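Long-range contacts in ATP synthase subunit s, mitochondrial (Bos taurus, PDB 3E4G), which is necessary for proton conduction by mitochondrial ATP synthase and aids energy-driven ATP synthesis by blocking a proton leak through an alternative exit pathway: residues R105-E110 and L135-N140; I121-N126 and L146-G151; V38-Q43 and Y61-I66; N11-D16 and F78-G83. The protein carries 1 engineered substitution. One frame throughout, in Å; residues are numbered along the deposited sequence. Where two conformers were deposited one is given.

Along the chain, contact 4 comes first and spans contact 3, whose segments both lie between 11-16 and 78-83. Contacts 1 and 2 follow, their segments alternating: 105-110, 121-126, 135-140, 146-151. Contacts 2 and 3 reach the same six-stranded sheet, with centres about 25 Å apart on opposite sides of the chain's centre. Contact 1 lies off the strands and touches contact 2 where Leu135 packs on Ile121. It also meets contact 4, its centre about 17 Å away, through the Arg105-Asp79 salt bridge and the packing of Leu106 on Phe78. Met81 of contact 4 packs on Ile66 of contact 3 within the second repeat, while contact 4 itself joins the N-terminal domain to that repeat.

Contact 1: R105-E110 and L135-N140; sequences RLSQLE and LHHFRN
His137 and Phe138 share one first torsion, chi1 -68° in each, with CG anti to the carbonyl carbon. Because the chain turns between them, leaving a 3-10 segment for an inverse gamma turn centred on Phe138, the two rings meet residues 105-110 at different points. The phenyl ring arrives edge first: CE1 of Phe138 lies 3.5 Å from Leu106 O, near the ring plane, where the slightly positive ring hydrogens suit a carbonyl oxygen. Its CZ is 4.2 Å from Leu106 CB, and Leu112 and Met119 also touch this buried ring, surroundings that suit a large apolar group. The small Ser107 is consistent with the close backbone approach, its CA 5.6 Å from Leu135 CA; its hydroxyl bonds to Glu104 O. His137 CB sits 3.3 Å from Ser107 O, which accepts from Gln113 NE2. At the exposed margin Gln108, bent at chi2 (-68°), swings OE1 to 3.7 Å from His137 NE2, with amide and ring planes 77° apart, a loose approach suited to polar surface residues. Such lateral packing of successive repeats, LRR 3 against LRR 4, on the side away from the strands is characteristic of the leucine-rich repeat fold.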
loop_
_atom_site.group_PDB
_atom_site.type_symbol
_atom_site.label_atom_id
_atom_site.label_comp_id
_atom_site.label_asym_id
_atom_site.label_seq_id
_atom_site.Cartn_x
_atom_site.Cartn_y
_atom_site.Cartn_z
ATOM N N ARG A 105 -7.060 -5.847 4.649
ATOM C CA ARG A 105 -6.321 -5.408 5.807
ATOM C C ARG A 105 -6.037 -3.899 5.772
ATOM O O ARG A 105 -6.219 -3.162 6.743
ATOM C CB ARG A 105 -4.999 -6.222 5.918
ATOM C CG ARG A 105 -4.077 -5.992 7.124
ATOM C CD ARG A 105 -2.842 -6.911 7.115
ATOM N NE ARG A 105 -3.210 -8.293 7.296
ATOM C CZ ARG A 105 -3.668 -8.853 8.463
ATOM N NH1 ARG A 105 -3.522 -8.202 9.616
ATOM N NH2 ARG A 105 -4.188 -10.024 8.450
ATOM N N LEU A 106 -5.590 -3.440 4.598
ATOM C CA LEU A 106 -5.334 -1.967 4.421
ATOM C C LEU A 106 -6.607 -1.157 4.652
ATOM O O LEU A 106 -6.599 -0.097 5.300
ATOM C CB LEU A 106 -4.847 -1.708 3.033
ATOM C CG LEU A 106 -3.357 -2.082 2.756
ATOM C CD1 LEU A 106 -3.111 -2.015 1.250
ATOM C CD2 LEU A 106 -2.429 -1.166 3.457
ATOM N N SER A 107 -7.711 -1.622 4.069
ATOM C CA SER A 107 -8.976 -0.852 4.074
ATOM C C SER A 107 -9.487 -0.661 5.485
ATOM O O SER A 107 -10.274 0.279 5.711
ATOM C CB SER A 107 -10.023 -1.525 3.231
ATOM O OG SER A 107 -10.547 -2.703 3.851
ATOM N N GLN A 108 -9.151 -1.562 6.403
ATOM C CA GLN A 108 -9.620 -1.535 7.792
ATOM C C GLN A 108 -8.810 -0.687 8.738
ATOM O O GLN A 108 -9.159 -0.523 9.902
ATOM C CB GLN A 108 -9.705 -3.009 8.321
ATOM C CG GLN A 108 -10.836 -3.756 7.625
ATOM C CD GLN A 108 -12.112 -3.257 7.998
ATOM O OE1 GLN A 108 -13.074 -3.148 7.143
ATOM N NE2 GLN A 108 -12.361 -2.972 9.252
ATOM N N LEU A 109 -7.682 -0.127 8.237
ATOM C CA LEU A 109 -6.832 0.710 9.080
ATOM C C LEU A 109 -7.433 2.119 9.075
ATOM O O LEU A 109 -7.392 2.820 8.046
ATOM C CB LEU A 109 -5.409 0.709 8.534
ATOM C CG LEU A 109 -4.673 -0.629 8.768
ATOM C CD1 LEU A 109 -3.325 -0.557 8.087
ATOM C CD2 LEU A 109 -4.565 -0.925 10.312
ATOM N N GLU A 110 -7.992 2.551 10.219
ATOM C CA GLU A 110 -8.647 3.864 10.274
ATOM C C GLU A 110 -7.691 4.985 9.943
ATOM O O GLU A 110 -8.102 6.012 9.400
ATOM C CB GLU A 110 -9.313 4.116 11.651
ATOM C CG GLU A 110 -10.471 3.127 11.880
ATOM C CD GLU A 110 -11.365 3.594 13.016
ATOM O OE1 GLU A 110 -10.854 3.876 14.125
ATOM O OE2 GLU A 110 -12.571 3.645 12.785
ATOM N N LEU A 135 -11.832 -1.219 -0.936
ATOM C CA LEU A 135 -11.259 0.145 -0.938
ATOM C C LEU A 135 -12.278 1.234 -0.725
ATOM O O LEU A 135 -11.887 2.400 -0.505
ATOM C CB LEU A 135 -10.463 0.389 -2.217
ATOM C CG LEU A 135 -9.379 -0.674 -2.477
ATOM C CD1 LEU A 135 -8.774 -0.413 -3.892
ATOM C CD2 LEU A 135 -8.308 -0.692 -1.310
ATOM N N HIS A 136 -13.568 0.889 -0.767
ATOM C CA HIS A 136 -14.595 1.926 -0.487
ATOM C C HIS A 136 -14.445 2.504 0.927
ATOM O O HIS A 136 -14.907 3.640 1.163
ATOM C CB HIS A 136 -16.002 1.390 -0.707
ATOM C CG HIS A 136 -16.524 0.569 0.365
ATOM N ND1 HIS A 136 -16.327 -0.783 0.499
ATOM C CD2 HIS A 136 -17.378 0.935 1.344
ATOM C CE1 HIS A 136 -16.990 -1.195 1.587
ATOM N NE2 HIS A 136 -17.605 -0.158 2.139
ATOM N N HIS A 137 -13.767 1.826 1.827
ATOM C CA HIS A 137 -13.559 2.397 3.177
ATOM C C HIS A 137 -12.594 3.569 3.144
ATOM O O HIS A 137 -12.521 4.309 4.153
ATOM C CB HIS A 137 -13.020 1.348 4.137
ATOM C CG HIS A 137 -14.032 0.297 4.420
ATOM N ND1 HIS A 137 -15.253 0.521 5.109
ATOM C CD2 HIS A 137 -14.024 -0.974 4.078
ATOM C CE1 HIS A 137 -15.946 -0.586 5.090
ATOM N NE2 HIS A 137 -15.188 -1.551 4.594
ATOM N N PHE A 138 -11.827 3.770 2.075
ATOM C CA PHE A 138 -10.970 4.956 1.909
ATOM C C PHE A 138 -11.843 6.098 1.475
ATOM O O PHE A 138 -11.941 6.486 0.315
ATOM C CB PHE A 138 -9.814 4.658 0.956
ATOM C CG PHE A 138 -8.800 3.702 1.465
ATOM C CD1 PHE A 138 -8.683 3.298 2.801
ATOM C CD2 PHE A 138 -7.801 3.219 0.578
ATOM C CE1 PHE A 138 -7.654 2.519 3.219
ATOM C CE2 PHE A 138 -6.790 2.393 1.023
ATOM C CZ PHE A 138 -6.714 2.039 2.339
ATOM N N ARG A 139 -12.551 6.662 2.493
ATOM C CA ARG A 139 -13.657 7.597 2.244
ATOM C C ARG A 139 -13.217 8.885 1.647
ATOM O O ARG A 139 -14.044 9.650 1.143
ATOM C CB ARG A 139 -14.473 7.790 3.541
ATOM C CG ARG A 139 -13.672 8.344 4.708
ATOM C CD ARG A 139 -14.544 8.427 5.944
ATOM N NE ARG A 139 -13.817 8.888 7.146
ATOM C CZ ARG A 139 -13.143 8.096 7.944
ATOM N NH1 ARG A 139 -13.083 6.791 7.745
ATOM N NH2 ARG A 139 -12.442 8.610 8.954
ATOM N N ASN A 140 -11.908 9.232 1.733
ATOM C CA ASN A 140 -11.344 10.459 1.188
ATOM C C ASN A 140 -10.661 10.260 -0.139
ATOM O O ASN A 140 -10.050 11.200 -0.689
ATOM C CB ASN A 140 -10.373 11.075 2.179
ATOM C CG ASN A 140 -11.044 11.391 3.501
ATOM O OD1 ASN A 140 -10.566 10.882 4.565
ATOM N ND2 ASN A 140 -12.115 12.123 3.478
#

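Contact 2: I121-N126 and L146-G151; sequences IISCGN and LSDLPG
The shortest polar link joins Ser123 to Asp148: the hydroxyl OG donates to Asp148 OD2 over 2.7 Å, meeting the lone pair anti to the other carboxylate oxygen. Ser123 OG lies beside its own backbone N, whereas Asp148 CG is anti to its N (chi1 -176°), so the carboxylate leans across to the serine. Both residues have positive phi, near 55°, and the two chains therefore bend alike just past their strands. Ser123 N also donates to Ser147 O at 2.8 Å, a fairly straight bond (161°) in the carbonyl plane, and Ser147 N donates to Ile121 O at 3.0 Å. Water joins the segments twice more, one molecule lying between Ser123 OG and Ser147 OG, another accepting from Gly151 N, with Cys124 O among more acceptors than it has protons.

These are neighbouring parallel strands of the leucine-rich repeat sheet, and with helix 129-134 between them in sequence they make a beta-alpha-beta unit. The backbones are close enough for CA-H...O contacts, such as Ile122 CA to Ser147 O.

On the face bearing Ile121 and Leu146, branched aliphatic chains suit the buried space beneath helix 129-134, where Ile132 touches both. Ile121 CB is 4.0 Å from Leu146 CD2. Leu149 crosses Ile121 at about a right angle, and its CD2 comes within 3.5 Å of Cys124 N, covering that backbone with hydrocarbon. Ile122 and Ser147 occupy the other, partly exposed face, with Ile122 CG2 3.9 Å from Ser147 CB.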
loop_
_atom_site.group_PDB
_atom_site.type_symbol
_atom_site.label_atom_id
_atom_site.label_comp_id
_atom_site.label_asym_id
_atom_site.label_seq_id
_atom_site.Cartn_x
_atom_site.Cartn_y
_atom_site.Cartn_z
ATOM N N ILE A 121 -3.373 0.276 -8.565
ATOM C CA ILE A 121 -3.146 -1.190 -8.465
ATOM C C ILE A 121 -3.022 -1.698 -9.882
ATOM O O ILE A 121 -3.994 -1.619 -10.659
ATOM C CB ILE A 121 -4.281 -1.885 -7.686
ATOM C CG1 ILE A 121 -4.499 -1.233 -6.321
ATOM C CG2 ILE A 121 -3.920 -3.371 -7.520
ATOM C CD1 ILE A 121 -5.705 -1.783 -5.576
ATOM N N ILE A 122 -1.837 -2.181 -10.212
ATOM C CA ILE A 122 -1.451 -2.463 -11.617
ATOM C C ILE A 122 -0.792 -3.819 -11.642
ATOM O O ILE A 122 0.216 -4.052 -10.968
ATOM C CB ILE A 122 -0.453 -1.397 -12.115
ATOM C CG1 ILE A 122 -1.057 0.029 -11.982
ATOM C CG2 ILE A 122 -0.064 -1.714 -13.581
ATOM C CD1 ILE A 122 -0.035 1.094 -11.903
ATOM N N SER A 123 -1.301 -4.719 -12.500
ATOM C CA SER A 123 -0.572 -5.987 -12.759
ATOM C C SER A 123 -0.276 -6.744 -11.471
ATOM O O SER A 123 0.803 -7.305 -11.296
ATOM C CB SER A 123 0.697 -5.728 -13.558
ATOM O OG SER A 123 0.431 -5.107 -14.811
ATOM N N CYS A 124 -1.266 -6.796 -10.574
ATOM C CA CYS A 124 -1.210 -7.649 -9.357
ATOM C C CYS A 124 -2.194 -8.762 -9.605
ATOM O O CYS A 124 -3.418 -8.586 -9.433
ATOM C CB CYS A 124 -1.551 -6.833 -8.121
ATOM S SG CYS A 124 -0.342 -5.539 -7.758
ATOM N N GLY A 125 -1.710 -9.889 -10.108
ATOM C CA GLY A 125 -2.581 -10.888 -10.737
ATOM C C GLY A 125 -3.561 -11.532 -9.844
ATOM O O GLY A 125 -4.551 -12.067 -10.343
ATOM N N ASN A 126 -3.359 -11.574 -8.510
ATOM C CA ASN A 126 -4.342 -12.228 -7.657
ATOM C C ASN A 126 -5.553 -11.383 -7.339
ATOM O O ASN A 126 -6.578 -11.907 -6.860
ATOM C CB ASN A 126 -3.728 -12.633 -6.319
ATOM C CG ASN A 126 -2.685 -13.676 -6.403
ATOM O OD1 ASN A 126 -1.617 -13.481 -5.685
ATOM N ND2 ASN A 126 -2.876 -14.717 -7.110
ATOM N N LEU A 146 -6.828 1.379 -11.770
ATOM C CA LEU A 146 -6.755 -0.106 -11.809
ATOM C C LEU A 146 -6.329 -0.517 -13.208
ATOM O O LEU A 146 -6.970 -0.080 -14.178
ATOM C CB LEU A 146 -8.122 -0.714 -11.491
ATOM C CG LEU A 146 -8.740 -0.247 -10.174
ATOM C CD1 LEU A 146 -10.114 -0.954 -9.938
ATOM C CD2 LEU A 146 -7.821 -0.491 -9.000
ATOM N N SER A 147 -5.334 -1.373 -13.323
ATOM C CA SER A 147 -4.827 -1.745 -14.624
ATOM C C SER A 147 -4.351 -3.201 -14.618
ATOM O O SER A 147 -3.634 -3.618 -13.691
ATOM C CB SER A 147 -3.637 -0.887 -14.964
ATOM O OG SER A 147 -3.023 -1.347 -16.163
ATOM N N ASP A 148 -4.707 -3.963 -15.657
ATOM C CA ASP A 148 -4.133 -5.311 -15.864
ATOM C C ASP A 148 -4.344 -6.148 -14.579
ATOM O O ASP A 148 -3.410 -6.712 -14.018
ATOM C CB ASP A 148 -2.681 -5.250 -16.253
ATOM C CG ASP A 148 -2.082 -6.637 -16.567
ATOM O OD1 ASP A 148 -2.860 -7.484 -17.092
ATOM O OD2 ASP A 148 -0.909 -6.827 -16.332
ATOM N N LEU A 149 -5.604 -6.265 -14.174
ATOM C CA LEU A 149 -6.034 -7.083 -13.006
ATOM C C LEU A 149 -6.935 -8.125 -13.565
ATOM O O LEU A 149 -8.158 -7.975 -13.555
ATOM C CB LEU A 149 -6.737 -6.244 -11.931
ATOM C CG LEU A 149 -5.914 -5.050 -11.420
ATOM C CD1 LEU A 149 -6.698 -4.311 -10.333
ATOM C CD2 LEU A 149 -4.525 -5.462 -10.942
ATOM N N PRO A 150 -6.375 -9.266 -14.077
ATOM C CA PRO A 150 -7.235 -10.227 -14.745
ATOM C C PRO A 150 -8.265 -10.817 -13.855
ATOM O O PRO A 150 -9.281 -11.323 -14.359
ATOM C CB PRO A 150 -6.203 -11.266 -15.222
ATOM C CG PRO A 150 -5.036 -11.149 -14.332
ATOM C CD PRO A 150 -4.953 -9.636 -14.106
ATOM N N GLY A 151 -8.069 -10.828 -12.534
ATOM C CA GLY A 151 -8.999 -11.343 -11.556
ATOM C C GLY A 151 -10.159 -10.460 -11.310
ATOM O O GLY A 151 -11.098 -10.843 -10.588
HETATM O O HOH W 1 -0.477 -2.737 -16.678
HETATM O O HOH W 2 -6.074 -9.527 -10.998
#

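Contact 3: V38-Q43 and Y61-I66; sequences VRYHGQ and YKIQAI
The tight part of this contact is a classic beta bulge in an antiparallel pair: Gln64 and Ala65 both face Arg39, whose carbonyl O accepts from Gln64 N at 2.9 Å and from Ala65 N at 3.1 Å. Beside the bulge, the buried, branched Val38 and Ile63 pack CG1 to CD1 at 4.2 Å. Tyr61 CB sits over the centre of the Tyr40 ring, 3.6 Å from its centroid, a CH-pi contact; Tyr40 OH reaches Ser28. Gln64 CB likewise covers a face of His41, whose NE2 bonds to Tyr86 O. Arg39 runs alongside Gln64 and bends at chi3, so that NH1 donates to Gln64 OE1 at 2.9 Å and to Gln43 O at 3.0 Å. An alanine at Arg39 would lose the guanidinium bonds to Gln64 OE1 and Gln43 O, and would probably leave the Tyr40-Gln43 turn less firmly tied to the bulge. The looser side is watery: one molecule links His41 O to Lys62 N, another Gly42 N to Gln64 OE1. Gly42 (phi 84°) fits the third position of this type II turn. Gln64 OE1 thus gathers guanidinium and water protons, and the arginine's charge, with Glu88 accepting from NE2, would probably polarise that amide.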
loop_
_atom_site.group_PDB
_atom_site.type_symbol
_atom_site.label_atom_id
_atom_site.label_comp_id
_atom_site.label_asym_id
_atom_site.label_seq_id
_atom_site.Cartn_x
_atom_site.Cartn_y
_atom_site.Cartn_z
ATOM N N VAL A 38 9.610 4.619 -0.837
ATOM C CA VAL A 38 8.738 5.576 -0.129
ATOM C C VAL A 38 9.243 6.997 -0.394
ATOM O O VAL A 38 10.431 7.211 -0.682
ATOM C CB VAL A 38 8.694 5.362 1.395
ATOM C CG1 VAL A 38 8.187 3.906 1.710
ATOM C CG2 VAL A 38 9.977 5.638 2.130
ATOM N N ARG A 39 8.347 7.950 -0.240
ATOM C CA ARG A 39 8.713 9.377 -0.331
ATOM C C ARG A 39 8.083 10.072 0.860
ATOM O O ARG A 39 6.883 9.885 1.155
ATOM C CB ARG A 39 8.208 10.006 -1.620
ATOM C CG ARG A 39 8.726 11.447 -1.779
ATOM C CD ARG A 39 8.237 12.125 -3.044
ATOM N NE ARG A 39 6.786 12.149 -3.168
ATOM C CZ ARG A 39 5.973 12.826 -2.354
ATOM N NH1 ARG A 39 6.481 13.657 -1.406
ATOM N NH2 ARG A 39 4.676 12.668 -2.443
ATOM N N TYR A 40 8.906 10.852 1.564
ATOM C CA TYR A 40 8.436 11.559 2.778
ATOM C C TYR A 40 7.794 12.892 2.419
ATOM O O TYR A 40 8.138 13.591 1.452
ATOM C CB TYR A 40 9.626 11.804 3.710
ATOM C CG TYR A 40 10.257 10.524 4.174
ATOM C CD1 TYR A 40 9.487 9.515 4.761
ATOM C CD2 TYR A 40 11.644 10.291 4.044
ATOM C CE1 TYR A 40 10.063 8.330 5.188
ATOM C CE2 TYR A 40 12.208 9.131 4.482
ATOM C CZ TYR A 40 11.417 8.137 5.055
ATOM O OH TYR A 40 12.037 6.966 5.461
ATOM N N HIS A 41 6.822 13.261 3.289
ATOM C CA HIS A 41 6.294 14.637 3.257
ATOM C C HIS A 41 7.469 15.602 3.281
ATOM O O HIS A 41 8.395 15.492 4.057
ATOM C CB HIS A 41 5.417 14.881 4.482
ATOM C CG HIS A 41 4.062 14.337 4.323
ATOM N ND1 HIS A 41 3.072 15.029 3.672
ATOM C CD2 HIS A 41 3.532 13.113 4.705
ATOM C CE1 HIS A 41 1.998 14.269 3.661
ATOM N NE2 HIS A 41 2.247 13.086 4.251
ATOM N N GLY A 42 7.333 16.615 2.389
ATOM C CA GLY A 42 8.326 17.702 2.303
ATOM C C GLY A 42 9.513 17.400 1.463
ATOM O O GLY A 42 10.378 18.274 1.304
ATOM N N GLN A 43 9.613 16.189 0.880
ATOM C CA GLN A 43 10.753 15.847 0.048
ATOM C C GLN A 43 10.288 15.489 -1.352
ATOM O O GLN A 43 9.291 14.795 -1.575
ATOM C CB GLN A 43 11.546 14.703 0.647
ATOM C CG GLN A 43 12.009 15.045 2.048
ATOM C CD GLN A 43 13.088 14.135 2.512
ATOM O OE1 GLN A 43 13.169 12.955 2.175
ATOM N NE2 GLN A 43 14.014 14.724 3.273
ATOM N N TYR A 61 10.625 12.121 9.781
ATOM C CA TYR A 61 10.209 11.857 8.388
ATOM C C TYR A 61 8.935 11.025 8.397
ATOM O O TYR A 61 8.856 9.977 9.064
ATOM C CB TYR A 61 11.330 11.195 7.622
ATOM C CG TYR A 61 12.486 12.120 7.414
ATOM C CD1 TYR A 61 12.326 13.239 6.627
ATOM C CD2 TYR A 61 13.699 11.932 8.105
ATOM C CE1 TYR A 61 13.411 14.167 6.536
ATOM C CE2 TYR A 61 14.796 12.821 8.025
ATOM C CZ TYR A 61 14.605 13.824 7.235
ATOM O OH TYR A 61 15.666 14.814 7.122
ATOM N N LYS A 62 7.963 11.513 7.655
ATOM C CA LYS A 62 6.625 10.884 7.609
ATOM C C LYS A 62 6.344 10.469 6.179
ATOM O O LYS A 62 6.435 11.272 5.239
ATOM C CB LYS A 62 5.547 11.865 8.044
ATOM C CG LYS A 62 5.786 12.493 9.444
ATOM C CD LYS A 62 5.917 11.466 10.560
ATOM C CE LYS A 62 6.063 12.199 11.905
ATOM N NZ LYS A 62 6.264 11.208 13.020
ATOM N N ILE A 63 5.981 9.198 5.986
ATOM C CA ILE A 63 5.654 8.720 4.642
ATOM C C ILE A 63 4.450 9.442 4.071
ATOM O O ILE A 63 3.369 9.437 4.704
ATOM C CB ILE A 63 5.437 7.187 4.649
ATOM C CG1 ILE A 63 6.710 6.460 5.108
ATOM C CG2 ILE A 63 4.957 6.713 3.278
ATOM C CD1 ILE A 63 6.476 4.949 5.395
ATOM N N GLN A 64 4.600 9.995 2.885
ATOM C CA GLN A 64 3.494 10.544 2.115
ATOM C C GLN A 64 3.044 9.609 1.013
ATOM O O GLN A 64 1.850 9.498 0.707
ATOM C CB GLN A 64 3.893 11.932 1.491
ATOM C CG GLN A 64 2.738 12.546 0.729
ATOM C CD GLN A 64 3.015 14.040 0.396
ATOM O OE1 GLN A 64 4.171 14.409 0.198
ATOM N NE2 GLN A 64 1.965 14.845 0.346
ATOM N N ALA A 65 4.011 8.980 0.313
ATOM C CA ALA A 65 3.720 8.156 -0.851
ATOM C C ALA A 65 4.544 6.877 -0.768
ATOM O O ALA A 65 5.682 6.863 -0.319
ATOM C CB ALA A 65 4.041 8.920 -2.144
ATOM N N ILE A 66 3.925 5.803 -1.277
ATOM C CA ILE A 66 4.530 4.479 -1.372
ATOM C C ILE A 66 4.429 4.022 -2.797
ATOM O O ILE A 66 3.365 4.133 -3.415
ATOM C CB ILE A 66 3.818 3.478 -0.439
ATOM C CG1 ILE A 66 3.989 3.936 1.024
ATOM C CG2 ILE A 66 4.321 2.046 -0.676
ATOM C CD1 ILE A 66 3.071 3.190 2.008
HETATM O O HOH W 3 8.314 14.121 6.499
HETATM O O HOH W 4 5.413 16.842 0.315
HETATM O O HOH W 5 16.707 13.760 4.214
#

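Contact 4: N11-D16 and F78-G83; sequences NKVDHD and FDHMEG
Here the N-terminal domain packs on the second leucine-rich repeat, the chain between two N-terminal helices running across a 3-10 segment. Asn11, at the end of its helix, offers its carbonyl: Asn11 O lies 3.2 Å from His80 CE1, in the imidazole plane, at the polarised C-H between the nitrogens. Lys12, first past the helix, directs its CB away from residues 78-83, as suits an exposed lysine, while its carbonyl O stays near the same ring edge. Val13 carries the packing. Its CG2 stands over the centre of the His80 ring, 3.5 Å from the centroid, a CH-pi contact, and lies 3.8 Å from Asp79 CB. His80 also stacks with Trp30 and bonds through ND1 to Gly77 O. An alanine at His80 would remove the ring beneath Val13 and probably weaken the join between domain and repeat. One water is held by Asp14 N at 3.1 Å and His80 NE2 at 2.8 Å. Asp14 is the N-cap of the next helix; its OD2 accepts weakly from Asp16 N and also from Arg17 N, a role its short carboxylate fits. His15 turns back on the valine, whose other methyl, CG1, sits 3.5 Å above the His15 ring centre.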
loop_
_atom_site.group_PDB
_atom_site.type_symbol
_atom_site.label_atom_id
_atom_site.label_comp_id
_atom_site.label_asym_id
_atom_site.label_seq_id
_atom_site.Cartn_x
_atom_site.Cartn_y
_atom_site.Cartn_z
ATOM N N ASN A 11 8.599 -9.756 5.619
ATOM C CA ASN A 11 7.330 -9.041 5.912
ATOM C C ASN A 11 7.038 -8.885 7.383
ATOM O O ASN A 11 6.319 -7.940 7.760
ATOM C CB ASN A 11 6.161 -9.719 5.184
ATOM C CG ASN A 11 6.122 -9.308 3.739
ATOM O OD1 ASN A 11 6.562 -10.101 2.822
ATOM N ND2 ASN A 11 5.642 -8.147 3.461
ATOM N N LYS A 12 7.512 -9.776 8.247
ATOM C CA LYS A 12 7.058 -9.798 9.627
ATOM C C LYS A 12 7.400 -8.517 10.362
ATOM O O LYS A 12 8.535 -8.020 10.270
ATOM C CB LYS A 12 7.689 -11.021 10.344
ATOM C CG LYS A 12 7.258 -11.147 11.797
ATOM C CD LYS A 12 7.804 -12.436 12.443
ATOM C CE LYS A 12 7.529 -12.572 13.866
ATOM N NZ LYS A 12 6.145 -12.643 14.132
ATOM N N VAL A 13 6.454 -7.998 11.119
ATOM C CA VAL A 13 6.668 -6.802 11.928
ATOM C C VAL A 13 7.537 -7.116 13.113
ATOM O O VAL A 13 7.357 -8.124 13.826
ATOM C CB VAL A 13 5.316 -6.219 12.410
ATOM C CG1 VAL A 13 5.546 -5.046 13.386
ATOM C CG2 VAL A 13 4.513 -5.731 11.269
ATOM N N ASP A 14 8.500 -6.273 13.360
ATOM C CA ASP A 14 9.265 -6.278 14.642
ATOM C C ASP A 14 8.789 -5.083 15.487
ATOM O O ASP A 14 9.070 -3.916 15.181
ATOM C CB ASP A 14 10.714 -6.227 14.348
ATOM C CG ASP A 14 11.569 -6.405 15.595
ATOM O OD1 ASP A 14 12.675 -7.044 15.543
ATOM O OD2 ASP A 14 11.146 -5.970 16.666
ATOM N N HIS A 15 7.949 -5.392 16.464
ATOM C CA HIS A 15 7.326 -4.322 17.263
ATOM C C HIS A 15 8.331 -3.577 18.103
ATOM O O HIS A 15 8.118 -2.436 18.481
ATOM C CB HIS A 15 6.159 -4.863 18.092
ATOM C CG HIS A 15 4.947 -5.243 17.258
ATOM N ND1 HIS A 15 4.080 -4.318 16.704
ATOM C CD2 HIS A 15 4.591 -6.441 16.736
ATOM C CE1 HIS A 15 3.174 -4.949 15.978
ATOM N NE2 HIS A 15 3.442 -6.246 15.998
ATOM N N ASP A 16 9.445 -4.237 18.440
ATOM C CA ASP A 16 10.533 -3.552 19.144
ATOM C C ASP A 16 11.094 -2.470 18.261
ATOM O O ASP A 16 11.433 -1.355 18.735
ATOM C CB ASP A 16 11.614 -4.527 19.570
ATOM C CG ASP A 16 11.191 -5.494 20.652
ATOM O OD1 ASP A 16 10.260 -5.164 21.417
ATOM O OD2 ASP A 16 11.784 -6.578 20.622
ATOM N N PHE A 78 1.671 -5.708 5.915
ATOM C CA PHE A 78 0.896 -4.473 5.978
ATOM C C PHE A 78 0.548 -4.052 7.380
ATOM O O PHE A 78 0.112 -2.898 7.557
ATOM C CB PHE A 78 -0.345 -4.580 5.084
ATOM C CG PHE A 78 -0.027 -4.606 3.600
ATOM C CD1 PHE A 78 0.364 -3.461 2.910
ATOM C CD2 PHE A 78 -0.054 -5.771 2.888
ATOM C CE1 PHE A 78 0.680 -3.498 1.562
ATOM C CE2 PHE A 78 0.294 -5.828 1.565
ATOM C CZ PHE A 78 0.626 -4.693 0.875
ATOM N N ASP A 79 0.768 -4.888 8.390
ATOM C CA ASP A 79 0.647 -4.427 9.757
ATOM C C ASP A 79 1.649 -3.308 10.079
ATOM O O ASP A 79 1.435 -2.539 11.045
ATOM C CB ASP A 79 0.718 -5.563 10.742
ATOM C CG ASP A 79 -0.549 -6.472 10.714
ATOM O OD1 ASP A 79 -1.565 -6.122 10.093
ATOM O OD2 ASP A 79 -0.461 -7.526 11.326
ATOM N N HIS A 80 2.714 -3.182 9.295
ATOM C CA HIS A 80 3.604 -2.011 9.466
ATOM C C HIS A 80 2.874 -0.670 9.183
ATOM O O HIS A 80 3.390 0.388 9.500
ATOM C CB HIS A 80 4.805 -2.060 8.499
ATOM C CG HIS A 80 5.851 -3.085 8.858
ATOM N ND1 HIS A 80 5.856 -4.359 8.322
ATOM C CD2 HIS A 80 6.935 -3.025 9.657
ATOM C CE1 HIS A 80 6.930 -4.987 8.803
ATOM N NE2 HIS A 80 7.588 -4.216 9.620
ATOM N N MET A 81 1.757 -0.749 8.516
ATOM C CA MET A 81 0.957 0.459 8.079
ATOM C C MET A 81 0.195 1.025 9.323
ATOM O O MET A 81 -0.328 2.129 9.222
ATOM C CB MET A 81 -0.050 0.114 6.966
ATOM C CG MET A 81 0.635 -0.386 5.662
ATOM S SD MET A 81 1.761 0.790 4.814
ATOM C CE MET A 81 0.633 2.061 4.398
ATOM N N GLU A 82 0.044 0.232 10.391
ATOM C CA GLU A 82 -0.917 0.571 11.450
ATOM C C GLU A 82 -0.685 1.893 12.074
ATOM O O GLU A 82 -1.658 2.564 12.477
ATOM C CB GLU A 82 -0.870 -0.552 12.504
ATOM C CG GLU A 82 -2.064 -0.540 13.406
ATOM C CD GLU A 82 -1.966 0.415 14.448
ATOM O OE1 GLU A 82 -0.819 0.663 14.930
ATOM O OE2 GLU A 82 -3.029 0.942 14.937
ATOM N N GLY A 83 0.552 2.277 12.265
ATOM C CA GLY A 83 0.920 3.522 13.008
ATOM C C GLY A 83 1.123 4.757 12.145
ATOM O O GLY A 83 1.513 5.826 12.658
HETATM O O HOH W 6 9.908 -4.901 11.005
#